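Local coordinates for protein transglutaminase-like enzymes, putative cysteine protease (Cytophaga hutchinsonii, PDB 3ISR) that probably cleaves peptide bonds as a cysteine protease of the transglutaminase-like superfamily, at residues F184-I189 with A199-G204; D213-F218 with R233-N238. One frame throughout, in Å; residues are numbered along the deposited sequence.

Chain order runs from the helix 181-194, which carries 184-189, to the strand 199-206, where contact 1 closes the first loop; nine residues, the rest of the helix and a short turn, separate 184-189 from 199-204. The chain then turns back along the neighbouring strand 215-222, continues into strand 225-229, and reaches the loop 233-238, where contact 2 closes a second loop of fourteen residues. The two loops follow one another in series, neither nesting nor crossing. What unites them is the sheet: Phe202 O probably accepts a hydrogen bond from Cys217 N at 2.8 Å, joining the two antiparallel strands. Contact 1 thus seats the helix on this sheet, and contact 2 ties the loop ahead of strand 240-246 to it.

Contact 1: residues F184-I189 with A199-G204; sequences FAHLGI and ARYFTG
Ile189 reaches from the helix across three consecutive residues of the strand, Ala199 to Tyr201. At CB its side chain forks. The CG2 branch drops onto Ala199, 4.0 Å from Ala199 CB, where a small methyl lets helix and strand come close. The other branch, with CG1 opposite the carbonyl carbon (chi1 -69°), passes the backbone of Arg200, CG1 lying 3.8 Å from Arg200 O. Its tip, CD1, ends 3.6 Å from Tyr201 CA and meets the tyrosine ring at its edge, in the ring plane. Cut back to alanine, this position would lose both branches, which would probably open a gap beside Ala199 and Tyr201 and leave the edge of the tyrosine ring without its methyl.

One turn earlier, Ala185 CB sits 3.8 Å from Tyr201 CE1, a side chain of one carbon, small enough for the ring to lie against the helix. His186 brings its imidazole to the same part of the tyrosine, His186 CE1 being 3.5 Å from Tyr201 CE1; the planes are only 22° apart, but the rings are slid so far that they hardly overlap. Tyr122 meets the His186 ring as well, while Ala216 and Phe218 of the adjacent strand touch Tyr201 and Ile189. The segments run nearly antiparallel: a helix packed against a β-sheet through a largely apolar face, with His186 at its side, as in the α+β core of transglutaminase-like proteins.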
ATOM      1  N   PHE B 184      -5.597  -0.691  17.509  1.00 14.36           N
ATOM      2  CA  PHE B 184      -4.940  -1.644  18.407  1.00 13.89           C
ATOM      3  C   PHE B 184      -5.661  -2.992  18.366  1.00 13.48           C
ATOM      4  O   PHE B 184      -5.031  -4.052  18.389  1.00 14.28           O
ATOM      5  CB  PHE B 184      -4.958  -1.124  19.855  1.00 14.63           C
ATOM      6  CG  PHE B 184      -3.906  -0.087  20.174  1.00 15.71           C
ATOM      7  CD1 PHE B 184      -3.870   1.142  19.508  1.00 17.91           C
ATOM      8  CD2 PHE B 184      -3.010  -0.300  21.213  1.00 16.06           C
ATOM      9  CE1 PHE B 184      -2.920   2.118  19.836  1.00 17.15           C
ATOM     10  CE2 PHE B 184      -2.047   0.686  21.560  1.00 14.98           C
ATOM     11  CZ  PHE B 184      -2.008   1.889  20.879  1.00 14.55           C
ATOM     12  N   ALA B 185      -6.990  -2.962  18.304  1.00 13.99           N
ATOM     13  CA  ALA B 185      -7.774  -4.199  18.230  1.00 14.31           C
ATOM     14  C   ALA B 185      -7.503  -4.911  16.911  1.00 14.69           C
ATOM     15  O   ALA B 185      -7.267  -6.135  16.873  1.00 16.20           O
ATOM     16  CB  ALA B 185      -9.258  -3.887  18.344  1.00 13.92           C
ATOM     17  N   HIS B 186      -7.547  -4.168  15.809  1.00 14.88           N
ATOM     18  CA  HIS B 186      -7.357  -4.807  14.499  1.00 14.34           C
ATOM     19  C   HIS B 186      -5.982  -5.433  14.427  1.00 15.17           C
ATOM     20  O   HIS B 186      -5.814  -6.507  13.863  1.00 15.22           O
ATOM     21  CB  HIS B 186      -7.478  -3.781  13.349  1.00 14.65           C
ATOM     22  CG  HIS B 186      -8.884  -3.357  13.035  1.00 12.91           C
ATOM     23  ND1 HIS B 186      -9.977  -4.183  13.183  1.00 16.02           N
ATOM     24  CD2 HIS B 186      -9.359  -2.200  12.522  1.00  8.76           C
ATOM     25  CE1 HIS B 186     -11.074  -3.543  12.800  1.00  9.58           C
ATOM     26  NE2 HIS B 186     -10.723  -2.340  12.390  1.00 14.59           N
ATOM     27  N   LEU B 187      -4.977  -4.757  14.996  1.00 15.72           N
ATOM     28  CA  LEU B 187      -3.630  -5.305  14.938  1.00 16.15           C
ATOM     29  C   LEU B 187      -3.424  -6.573  15.792  1.00 16.27           C
ATOM     30  O   LEU B 187      -2.806  -7.538  15.336  1.00 15.62           O
ATOM     31  CB  LEU B 187      -2.590  -4.229  15.276  1.00 16.65           C
ATOM     32  CG  LEU B 187      -1.130  -4.676  15.180  1.00 17.37           C
ATOM     33  CD1 LEU B 187      -0.836  -5.199  13.730  1.00 16.59           C
ATOM     34  CD2 LEU B 187      -0.206  -3.496  15.549  1.00 14.53           C
ATOM     35  N   GLY B 188      -3.990  -6.602  16.988  1.00 15.78           N
ATOM     36  CA  GLY B 188      -3.969  -7.821  17.813  1.00 16.45           C
ATOM     37  C   GLY B 188      -4.640  -8.978  17.079  1.00 16.36           C
ATOM     38  O   GLY B 188      -4.115 -10.089  17.048  1.00 16.16           O
ATOM     39  N   ILE B 189      -5.791  -8.704  16.468  1.00 16.12           N
ATOM     40  CA  ILE B 189      -6.538  -9.744  15.727  1.00 15.46           C
ATOM     41  C   ILE B 189      -5.696 -10.264  14.574  1.00 15.87           C
ATOM     42  O   ILE B 189      -5.550 -11.480  14.402  1.00 14.83           O
ATOM     43  CB  ILE B 189      -7.865  -9.194  15.174  1.00 16.93           C
ATOM     44  CG1 ILE B 189      -8.843  -8.909  16.312  1.00 14.92           C
ATOM     45  CG2 ILE B 189      -8.510 -10.204  14.208  1.00 15.27           C
ATOM     46  CD1 ILE B 189      -9.934  -7.924  15.919  1.00 16.40           C
ATOM     47  N   ALA B 199      -9.423 -15.149  16.256  1.00 14.00           N
ATOM     48  CA  ALA B 199      -9.581 -13.893  17.011  1.00 14.62           C
ATOM     49  C   ALA B 199     -10.695 -13.072  16.417  1.00 14.40           C
ATOM     50  O   ALA B 199     -10.944 -13.156  15.216  1.00 14.90           O
ATOM     51  CB  ALA B 199      -8.288 -13.104  17.010  1.00 15.00           C
ATOM     52  N   ARG B 200     -11.374 -12.281  17.251  1.00 14.14           N
ATOM     53  CA  ARG B 200     -12.470 -11.483  16.752  1.00 13.22           C
ATOM     54  C   ARG B 200     -12.469 -10.092  17.405  1.00 12.31           C
ATOM     55  O   ARG B 200     -11.860  -9.879  18.454  1.00 12.94           O
ATOM     56  CB  ARG B 200     -13.814 -12.194  16.980  1.00 13.91           C
ATOM     57  CG  ARG B 200     -14.184 -12.347  18.491  1.00 16.18           C
ATOM     58  CD  ARG B 200     -15.458 -13.170  18.681  1.00 18.30           C
ATOM     59  NE  ARG B 200     -15.926 -13.064  20.063  1.00 17.54           N
ATOM     60  CZ  ARG B 200     -16.910 -13.782  20.587  1.00 20.07           C
ATOM     61  NH1 ARG B 200     -17.564 -14.686  19.858  1.00 18.33           N
ATOM     62  NH2 ARG B 200     -17.255 -13.591  21.857  1.00 19.03           N
ATOM     63  N   TYR B 201     -13.175  -9.180  16.768  1.00  8.71           N
ATOM     64  CA  TYR B 201     -13.270  -7.798  17.196  1.00  7.65           C
ATOM     65  C   TYR B 201     -14.392  -7.643  18.233  1.00  7.05           C
ATOM     66  O   TYR B 201     -15.461  -8.239  18.088  1.00  6.42           O
ATOM     67  CB  TYR B 201     -13.584  -7.003  15.937  1.00  7.32           C
ATOM     68  CG  TYR B 201     -13.567  -5.502  16.034  1.00  7.69           C
ATOM     69  CD1 TYR B 201     -12.361  -4.810  16.077  1.00  6.88           C
ATOM     70  CD2 TYR B 201     -14.758  -4.774  15.975  1.00  8.72           C
ATOM     71  CE1 TYR B 201     -12.334  -3.415  16.100  1.00  6.98           C
ATOM     72  CE2 TYR B 201     -14.748  -3.375  16.011  1.00  8.74           C
ATOM     73  CZ  TYR B 201     -13.519  -2.716  16.077  1.00  7.44           C
ATOM     74  OH  TYR B 201     -13.457  -1.347  16.098  1.00  6.34           O
ATOM     75  N   PHE B 202     -14.139  -6.834  19.263  1.00  6.00           N
ATOM     76  CA  PHE B 202     -15.092  -6.614  20.363  1.00  6.63           C
ATOM     77  C   PHE B 202     -15.290  -5.101  20.523  1.00  5.40           C
ATOM     78  O   PHE B 202     -14.319  -4.360  20.626  1.00  4.81           O
ATOM     79  CB  PHE B 202     -14.507  -7.238  21.647  1.00  6.58           C
ATOM     80  CG  PHE B 202     -15.339  -7.002  22.918  1.00  8.92           C
ATOM     81  CD1 PHE B 202     -16.031  -8.046  23.511  1.00 10.50           C
ATOM     82  CD2 PHE B 202     -15.384  -5.753  23.520  1.00  9.42           C
ATOM     83  CE1 PHE B 202     -16.786  -7.844  24.695  1.00 10.56           C
ATOM     84  CE2 PHE B 202     -16.131  -5.536  24.703  1.00  9.86           C
ATOM     85  CZ  PHE B 202     -16.827  -6.599  25.281  1.00  9.70           C
ATOM     86  N   THR B 203     -16.538  -4.647  20.524  1.00  5.55           N
ATOM     87  CA  THR B 203     -16.832  -3.241  20.854  1.00  6.42           C
ATOM     88  C   THR B 203     -17.686  -3.179  22.104  1.00  6.50           C
ATOM     89  O   THR B 203     -18.497  -4.067  22.338  1.00  6.67           O
ATOM     90  CB  THR B 203     -17.540  -2.498  19.724  1.00  6.64           C
ATOM     91  OG1 THR B 203     -18.773  -3.166  19.389  1.00  7.86           O
ATOM     92  CG2 THR B 203     -16.643  -2.475  18.486  1.00  7.22           C
ATOM     93  N   GLY B 204     -17.534  -2.115  22.886  1.00  6.66           N
ATOM     94  CA  GLY B 204     -18.342  -1.990  24.072  1.00  7.15           C
ATOM     95  C   GLY B 204     -18.330  -0.629  24.713  1.00  7.26           C
ATOM     96  O   GLY B 204     -17.586   0.280  24.299  1.00  7.11           O
TER

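Contact 2: residues D213-F218 with R233-N238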
ATOM      1  N   ASP B 213     -15.779   7.210  25.915  1.00 15.20           N
ATOM      2  CA  ASP B 213     -15.967   6.965  24.486  1.00 15.12           C
ATOM      3  C   ASP B 213     -16.400   5.508  24.295  1.00 13.72           C
ATOM      4  O   ASP B 213     -16.404   4.747  25.252  1.00 13.35           O
ATOM      5  CB  ASP B 213     -14.646   7.210  23.741  1.00 15.68           C
ATOM      6  CG  ASP B 213     -14.838   7.468  22.270  1.00 18.01           C
ATOM      7  OD1 ASP B 213     -15.957   7.261  21.747  1.00 20.85           O
ATOM      8  OD2 ASP B 213     -13.853   7.882  21.625  1.00 22.81           O
ATOM      9  N   PHE B 214     -16.786   5.134  23.078  1.00 13.14           N
ATOM     10  CA  PHE B 214     -16.979   3.713  22.744  1.00 13.19           C
ATOM     11  C   PHE B 214     -15.602   3.094  22.746  1.00 13.72           C
ATOM     12  O   PHE B 214     -14.614   3.789  22.523  1.00 13.79           O
ATOM     13  CB  PHE B 214     -17.609   3.546  21.362  1.00 13.06           C
ATOM     14  CG  PHE B 214     -19.059   3.946  21.298  1.00 11.27           C
ATOM     15  CD1 PHE B 214     -20.029   3.197  21.944  1.00 10.78           C
ATOM     16  CD2 PHE B 214     -19.451   5.073  20.584  1.00 10.66           C
ATOM     17  CE1 PHE B 214     -21.383   3.568  21.880  1.00 10.26           C
ATOM     18  CE2 PHE B 214     -20.808   5.449  20.514  1.00 11.73           C
ATOM     19  CZ  PHE B 214     -21.768   4.680  21.163  1.00  8.76           C
ATOM     20  N   HIS B 215     -15.512   1.800  23.031  1.00 14.40           N
ATOM     21  CA  HIS B 215     -14.213   1.191  23.142  1.00 15.06           C
ATOM     22  C   HIS B 215     -14.162  -0.016  22.236  1.00 15.39           C
ATOM     23  O   HIS B 215     -15.191  -0.633  21.979  1.00 16.51           O
ATOM     24  CB  HIS B 215     -13.926   0.784  24.588  1.00 15.91           C
ATOM     25  CG  HIS B 215     -12.485   0.484  24.842  1.00 16.86           C
ATOM     26  ND1 HIS B 215     -11.487   1.396  24.590  1.00 19.58           N
ATOM     27  CD2 HIS B 215     -11.875  -0.623  25.317  1.00 18.44           C
ATOM     28  CE1 HIS B 215     -10.319   0.868  24.905  1.00 18.99           C
ATOM     29  NE2 HIS B 215     -10.526  -0.360  25.347  1.00 19.67           N
ATOM     30  N   ALA B 216     -12.977  -0.330  21.740  1.00 14.45           N
ATOM     31  CA  ALA B 216     -12.780  -1.527  20.919  1.00 15.10           C
ATOM     32  C   ALA B 216     -11.577  -2.315  21.408  1.00 15.70           C
ATOM     33  O   ALA B 216     -10.544  -1.731  21.713  1.00 16.84           O
ATOM     34  CB  ALA B 216     -12.599  -1.131  19.423  1.00 14.21           C
ATOM     35  N   CYS B 217     -11.714  -3.640  21.482  1.00 15.04           N
ATOM     36  CA  CYS B 217     -10.588  -4.505  21.741  1.00 15.58           C
ATOM     37  C   CYS B 217     -10.805  -5.834  21.027  1.00 14.80           C
ATOM     38  O   CYS B 217     -11.493  -5.890  20.001  1.00 13.83           O
ATOM     39  CB  CYS B 217     -10.319  -4.655  23.232  1.00 16.80           C
ATOM     40  SG  CYS B 217     -11.755  -5.125  24.175  1.00 20.67           S
ATOM     41  N   PHE B 218     -10.185  -6.898  21.510  1.00 14.57           N
ATOM     42  CA  PHE B 218     -10.322  -8.158  20.793  1.00 14.63           C
ATOM     43  C   PHE B 218     -10.391  -9.357  21.724  1.00 15.12           C
ATOM     44  O   PHE B 218     -10.049  -9.251  22.914  1.00 14.87           O
ATOM     45  CB  PHE B 218      -9.218  -8.309  19.727  1.00 14.64           C
ATOM     46  CG  PHE B 218      -7.846  -8.643  20.272  1.00 14.71           C
ATOM     47  CD1 PHE B 218      -7.384  -9.959  20.273  1.00 15.00           C
ATOM     48  CD2 PHE B 218      -6.991  -7.641  20.713  1.00 14.68           C
ATOM     49  CE1 PHE B 218      -6.098 -10.261  20.771  1.00 16.51           C
ATOM     50  CE2 PHE B 218      -5.740  -7.926  21.203  1.00 13.58           C
ATOM     51  CZ  PHE B 218      -5.276  -9.224  21.217  1.00 15.12           C
ATOM     52  N   ARG B 233      -4.446  -0.948  27.042  1.00 16.33           N
ATOM     53  CA  ARG B 233      -4.422  -0.927  28.512  1.00 17.00           C
ATOM     54  C   ARG B 233      -5.206   0.229  29.138  1.00 17.38           C
ATOM     55  O   ARG B 233      -4.898   0.648  30.252  1.00 17.00           O
ATOM     56  CB  ARG B 233      -2.987  -0.911  29.040  1.00 17.10           C
ATOM     57  CG  ARG B 233      -2.225  -2.174  28.746  1.00 17.62           C
ATOM     58  CD  ARG B 233      -0.828  -2.075  29.328  1.00 20.39           C
ATOM     59  NE  ARG B 233      -0.027  -3.235  28.962  1.00 21.69           N
ATOM     60  CZ  ARG B 233       1.252  -3.397  29.278  1.00 22.86           C
ATOM     61  NH1 ARG B 233       1.887  -4.493  28.880  1.00 23.23           N
ATOM     62  NH2 ARG B 233       1.897  -2.468  29.984  1.00 21.72           N
ATOM     63  N   LEU B 234      -6.206   0.754  28.433  1.00 17.10           N
ATOM     64  CA  LEU B 234      -6.926   1.917  28.950  1.00 17.40           C
ATOM     65  C   LEU B 234      -7.995   1.605  29.996  1.00 17.91           C
ATOM     66  O   LEU B 234      -8.332   2.476  30.789  1.00 17.46           O
ATOM     67  CB  LEU B 234      -7.558   2.717  27.814  1.00 17.41           C
ATOM     68  CG  LEU B 234      -6.602   3.572  26.978  1.00 17.46           C
ATOM     69  CD1 LEU B 234      -7.288   3.964  25.699  1.00 19.13           C
ATOM     70  CD2 LEU B 234      -6.138   4.823  27.743  1.00 19.08           C
ATOM     71  N   VAL B 235      -8.539   0.388  29.982  1.00 17.29           N
ATOM     72  CA  VAL B 235      -9.708   0.085  30.803  1.00 18.54           C
ATOM     73  C   VAL B 235      -9.576  -1.216  31.585  1.00 17.90           C
ATOM     74  O   VAL B 235      -8.945  -2.158  31.104  1.00 17.96           O
ATOM     75  CB  VAL B 235     -11.008   0.058  29.955  1.00 18.82           C
ATOM     76  CG1 VAL B 235     -11.116   1.309  29.088  1.00 20.94           C
ATOM     77  CG2 VAL B 235     -11.079  -1.176  29.062  1.00 19.54           C
ATOM     78  N   PRO B 236     -10.180  -1.282  32.789  1.00 17.27           N
ATOM     79  CA  PRO B 236     -10.246  -2.578  33.468  1.00 16.81           C
ATOM     80  C   PRO B 236     -11.114  -3.528  32.651  1.00 16.68           C
ATOM     81  O   PRO B 236     -12.201  -3.134  32.203  1.00 16.73           O
ATOM     82  CB  PRO B 236     -10.908  -2.235  34.821  1.00 16.78           C
ATOM     83  CG  PRO B 236     -11.723  -1.017  34.542  1.00 16.62           C
ATOM     84  CD  PRO B 236     -10.907  -0.233  33.534  1.00 17.63           C
ATOM     85  N   LEU B 237     -10.631  -4.749  32.419  1.00 16.16           N
ATOM     86  CA  LEU B 237     -11.299  -5.645  31.485  1.00 16.20           C
ATOM     87  C   LEU B 237     -12.696  -6.022  31.969  1.00 15.99           C
ATOM     88  O   LEU B 237     -13.587  -6.263  31.153  1.00 15.93           O
ATOM     89  CB  LEU B 237     -10.467  -6.909  31.224  1.00 16.75           C
ATOM     90  CG  LEU B 237      -9.047  -6.659  30.706  1.00 17.73           C
ATOM     91  CD1 LEU B 237      -8.287  -7.967  30.611  1.00 19.55           C
ATOM     92  CD2 LEU B 237      -9.097  -5.946  29.367  1.00 18.33           C
ATOM     93  N   ASN B 238     -12.889  -6.043  33.288  1.00 15.03           N
ATOM     94  CA  ASN B 238     -14.182  -6.405  33.847  1.00 14.71           C
ATOM     95  C   ASN B 238     -15.168  -5.248  33.877  1.00 15.03           C
ATOM     96  O   ASN B 238     -16.295  -5.414  34.352  1.00 15.05           O
ATOM     97  CB  ASN B 238     -14.042  -7.036  35.253  1.00 14.61           C
ATOM     98  CG  ASN B 238     -13.319  -6.134  36.256  1.00 14.57           C
ATOM     99  OD1 ASN B 238     -12.585  -5.212  35.893  1.00 15.85           O
ATOM    100  ND2 ASN B 238     -13.481  -6.445  37.525  1.00 14.47           N
TER
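Val235 lays a methyl on the imidazole of His215, the two side chains pointing at each other across the contact. Val235 CG1 stands over the centre of the ring, 4.2 Å from the His215 centroid and 11° off the normal, a CH-pi contact. The second methyl reaches NE2 and CD2 as well, Val235 CG2 being 3.8 Å from His215 NE2. A branched residue suits this place because both methyls start at CB: one lies over the middle of the ring while the other reaches its NE2-CD2 side. Leu234 adds a more distant touch from a slanted direction, Leu234 CD1 lying 4.4 Å from His215 CE1.

The histidine is brought to the valine by its first torsion, which swings CG to the far side of CA from the backbone N (chi1 -165°). Its polar end is held from outside the two segments: NE2 is hydrogen-bonded to Asp230 OD2, and Val235 also touches Asp230, so the valine packs against both members of that pair. Cys181 touches the histidine as well. A cysteine at the start of a helix, a histidine on a strand and an aspartate paired with it are consistent with the Cys-His-Asp triad of transglutaminase-like enzymes, in which case Val235 would be a second-shell residue that helps set the plane of the imidazole.

Further out, Leu234 N is hydrogen-bonded to Thr232 OG1, which steadies the loop just ahead of the valine. Backbone bonding of His215 to Gly204 fixes the strand itself. The contact therefore lies over the sheet, with Ala206 of strand 199-206 and Leu240 of strand 240-246 touching both His215 and Val235, while helix 181-194 presents Cys181 to the histidine.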